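Long-range contact in 27kDa outer membrane protein (Silicibacter pomeroyi, PDB 3GYK), which probably acts as a thiol-disulfide oxidoreductase through its DsbA-like thioredoxin domain: residues Val57-Pro62 against Met134-Lys139. Sequence-based numbering, arbitrary orientation.
Sequences VYREWP and MALAQK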
ATOM      1  N   VAL A  57       4.182  -1.763  -5.418  1.00 10.74           N
ATOM      2  CA  VAL A  57       3.166  -2.787  -5.108  1.00 10.81           C
ATOM      3  C   VAL A  57       2.695  -2.526  -3.672  1.00 11.23           C
ATOM      4  O   VAL A  57       3.514  -2.353  -2.756  1.00 10.99           O
ATOM      5  CB  VAL A  57       3.714  -4.242  -5.269  1.00 11.34           C
ATOM      6  CG1 VAL A  57       2.758  -5.279  -4.605  1.00 11.45           C
ATOM      7  CG2 VAL A  57       3.914  -4.579  -6.758  1.00 10.32           C
ATOM      8  N   TYR A  58       1.382  -2.519  -3.469  1.00 10.51           N
ATOM      9  CA  TYR A  58       0.845  -2.233  -2.137  1.00 11.95           C
ATOM     10  C   TYR A  58       0.289  -3.456  -1.428  1.00 12.37           C
ATOM     11  O   TYR A  58      -0.506  -4.222  -2.012  1.00 12.08           O
ATOM     12  CB  TYR A  58      -0.252  -1.178  -2.256  1.00 11.95           C
ATOM     13  CG  TYR A  58       0.240   0.251  -2.304  1.00 13.99           C
ATOM     14  CD1 TYR A  58       1.591   0.570  -2.163  1.00 17.03           C
ATOM     15  CD2 TYR A  58      -0.662   1.284  -2.422  1.00 15.41           C
ATOM     16  CE1 TYR A  58       2.024   1.910  -2.145  1.00 16.79           C
ATOM     17  CE2 TYR A  58      -0.241   2.613  -2.417  1.00 16.66           C
ATOM     18  CZ  TYR A  58       1.094   2.917  -2.268  1.00 16.37           C
ATOM     19  OH  TYR A  58       1.489   4.235  -2.272  1.00 17.87           O
ATOM     20  N   ARG A  59       0.686  -3.625  -0.161  1.00 10.90           N
ATOM     21  CA  ARG A  59       0.082  -4.609   0.716  1.00 10.46           C
ATOM     22  C   ARG A  59      -0.643  -3.843   1.837  1.00 10.51           C
ATOM     23  O   ARG A  59      -0.006  -3.214   2.720  1.00 11.31           O
ATOM     24  CB  ARG A  59       1.141  -5.523   1.373  1.00 11.08           C
ATOM     25  CG  ARG A  59       1.963  -6.429   0.407  1.00  9.84           C
ATOM     26  CD  ARG A  59       1.125  -7.242  -0.602  1.00 12.38           C
ATOM     27  NE  ARG A  59      -0.060  -7.896  -0.043  1.00 12.58           N
ATOM     28  CZ  ARG A  59      -0.746  -8.833  -0.693  1.00 10.16           C
ATOM     29  NH1 ARG A  59      -0.307  -9.253  -1.905  1.00  8.85           N
ATOM     30  NH2 ARG A  59      -1.887  -9.317  -0.180  1.00  9.50           N
ATOM     31  N   GLU A  60      -1.962  -3.895   1.792  1.00  9.73           N
ATOM     32  CA  GLU A  60      -2.770  -3.336   2.879  1.00  9.72           C
ATOM     33  C   GLU A  60      -2.624  -4.289   4.037  1.00  9.93           C
ATOM     34  O   GLU A  60      -3.000  -5.470   3.935  1.00 10.65           O
ATOM     35  CB  GLU A  60      -4.232  -3.257   2.424  1.00 10.70           C
ATOM     36  CG  GLU A  60      -4.449  -2.329   1.246  1.00 11.24           C
ATOM     37  CD  GLU A  60      -4.823  -0.898   1.704  1.00 11.34           C
ATOM     38  OE1 GLU A  60      -4.992  -0.688   2.924  1.00 12.51           O
ATOM     39  OE2 GLU A  60      -4.972  -0.011   0.831  1.00 13.72           O
ATOM     40  N   TRP A  61      -2.069  -3.786   5.145  1.00 10.58           N
ATOM     41  CA  TRP A  61      -1.810  -4.610   6.325  1.00 10.48           C
ATOM     42  C   TRP A  61      -2.365  -3.895   7.554  1.00 10.46           C
ATOM     43  O   TRP A  61      -1.623  -3.273   8.334  1.00  9.49           O
ATOM     44  CB  TRP A  61      -0.304  -4.889   6.462  1.00 10.61           C
ATOM     45  CG  TRP A  61       0.023  -5.895   7.521  1.00 10.74           C
ATOM     46  CD1 TRP A  61      -0.784  -6.914   7.977  1.00 10.87           C
ATOM     47  CD2 TRP A  61       1.237  -5.980   8.280  1.00 11.17           C
ATOM     48  NE1 TRP A  61      -0.146  -7.617   8.975  1.00 12.35           N
ATOM     49  CE2 TRP A  61       1.094  -7.073   9.174  1.00 11.13           C
ATOM     50  CE3 TRP A  61       2.443  -5.250   8.279  1.00 10.24           C
ATOM     51  CZ2 TRP A  61       2.089  -7.435  10.087  1.00 11.78           C
ATOM     52  CZ3 TRP A  61       3.442  -5.621   9.204  1.00 10.67           C
ATOM     53  CH2 TRP A  61       3.258  -6.692  10.075  1.00 11.30           C
ATOM     54  N   PRO A  62      -3.707  -3.917   7.687  1.00 11.04           N
ATOM     55  CA  PRO A  62      -4.343  -3.224   8.814  1.00  9.71           C
ATOM     56  C   PRO A  62      -4.064  -3.965  10.142  1.00 10.29           C
ATOM     57  O   PRO A  62      -4.465  -5.123  10.312  1.00 11.86           O
ATOM     58  CB  PRO A  62      -5.827  -3.248   8.441  1.00  9.08           C
ATOM     59  CG  PRO A  62      -5.976  -4.522   7.575  1.00 10.06           C
ATOM     60  CD  PRO A  62      -4.703  -4.441   6.720  1.00  9.71           C
HETATM   61  N   MSE A 134      -0.961 -10.308   5.855  1.00 10.07           N
HETATM   62  CA  MSE A 134      -0.513 -10.847   7.161  1.00 10.07           C
HETATM   63  C   MSE A 134       0.504 -11.980   6.969  1.00 10.08           C
HETATM   64  O   MSE A 134       1.502 -12.045   7.682  1.00 10.11           O
HETATM   65  CB  MSE A 134      -1.695 -11.335   8.021  1.00 10.68           C
HETATM   66  CG  MSE A 134      -2.682 -10.199   8.192  1.00 13.91           C
HETATM   67 SE   MSE A 134      -4.386 -10.676   8.980  0.80 15.97          SE
HETATM   68  CE  MSE A 134      -4.812  -8.790   9.416  1.00 22.77           C
ATOM     69  N   ALA A 135       0.223 -12.892   6.037  1.00  8.97           N
ATOM     70  CA  ALA A 135       1.097 -14.031   5.819  1.00  8.21           C
ATOM     71  C   ALA A 135       2.452 -13.570   5.276  1.00  7.08           C
ATOM     72  O   ALA A 135       3.499 -14.037   5.744  1.00  8.02           O
ATOM     73  CB  ALA A 135       0.448 -15.080   4.883  1.00  8.35           C
ATOM     74  N   LEU A 136       2.435 -12.651   4.315  1.00  7.67           N
ATOM     75  CA  LEU A 136       3.708 -12.183   3.726  1.00  8.37           C
ATOM     76  C   LEU A 136       4.526 -11.439   4.795  1.00  9.30           C
ATOM     77  O   LEU A 136       5.752 -11.613   4.870  1.00  8.11           O
ATOM     78  CB  LEU A 136       3.467 -11.261   2.523  1.00  7.61           C
ATOM     79  CG  LEU A 136       2.981 -12.001   1.254  1.00  7.68           C
ATOM     80  CD1 LEU A 136       2.491 -10.980   0.254  1.00 11.22           C
ATOM     81  CD2 LEU A 136       4.085 -12.879   0.629  1.00 10.04           C
ATOM     82  N   ALA A 137       3.842 -10.623   5.601  1.00  9.03           N
ATOM     83  CA  ALA A 137       4.547  -9.887   6.663  1.00 10.87           C
ATOM     84  C   ALA A 137       5.244 -10.874   7.595  1.00 10.07           C
ATOM     85  O   ALA A 137       6.419 -10.667   7.942  1.00 10.05           O
ATOM     86  CB  ALA A 137       3.593  -8.958   7.452  1.00 10.79           C
ATOM     87  N   GLN A 138       4.572 -11.976   7.952  1.00  8.90           N
ATOM     88  CA  GLN A 138       5.183 -12.933   8.868  1.00  9.65           C
ATOM     89  C   GLN A 138       6.388 -13.586   8.199  1.00  9.27           C
ATOM     90  O   GLN A 138       7.434 -13.764   8.833  1.00  8.58           O
ATOM     91  CB  GLN A 138       4.193 -13.989   9.378  1.00  9.72           C
ATOM     92  CG  GLN A 138       4.861 -15.073  10.265  1.00 13.23           C
ATOM     93  CD  GLN A 138       3.916 -15.748  11.226  1.00 19.98           C
ATOM     94  OE1 GLN A 138       3.022 -15.120  11.777  1.00 24.44           O
ATOM     95  NE2 GLN A 138       4.120 -17.044  11.448  1.00 21.32           N
ATOM     96  N   LYS A 139       6.249 -13.903   6.911  1.00  8.43           N
ATOM     97  CA  LYS A 139       7.316 -14.606   6.174  1.00  8.58           C
ATOM     98  C   LYS A 139       8.587 -13.737   6.143  1.00  7.97           C
ATOM     99  O   LYS A 139       9.718 -14.262   6.311  1.00  7.94           O
ATOM    100  CB  LYS A 139       6.833 -14.890   4.747  1.00 10.17           C
ATOM    101  CG  LYS A 139       7.851 -15.640   3.847  1.00 11.77           C
ATOM    102  CD  LYS A 139       7.953 -17.105   4.235  1.00 18.31           C
ATOM    103  CE  LYS A 139       8.909 -17.869   3.327  1.00 20.68           C
ATOM    104  NZ  LYS A 139       9.543 -19.022   4.050  1.00 22.84           N
TER
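Arg-59 NH1 forms a salt bridge with Asp-11 and lies 3.9 Å from Leu-136 CD1, which sits over one face of the guanidinium. NE bonds to Ser-133 OG and NH2 makes a weak bond to His-129 O; the salt bridge and the NE bond would probably do most to fix the rotation of the group. Here, in the DsbA-like thioredoxin fold, helix 124-140 packs on the end of sheet strand 54-60. The Leu-136 side chain crosses that of Arg-59 at about a right angle.

Just past the strand, Trp-61 has CG anti to its backbone N (chi1 -171°), which starts the side chain off the strand end, and the indole itself comes up against the helix. Ala-137 CB sits over the six-membered ring in a tight CH-pi contact, 3.4 Å from the centroid and 13° off the normal. Met-134, a selenomethionine, meets the indole at its edge, its CG 3.7 Å from Trp-61 NE1. An alanine in place of Trp-61 would probably open a gap beneath Ala-137 CB and leave Met-134 CG without its indole neighbour. Beyond CG the Met-134 chain runs extended, bringing its CE to 3.8 Å from Pro-62 O.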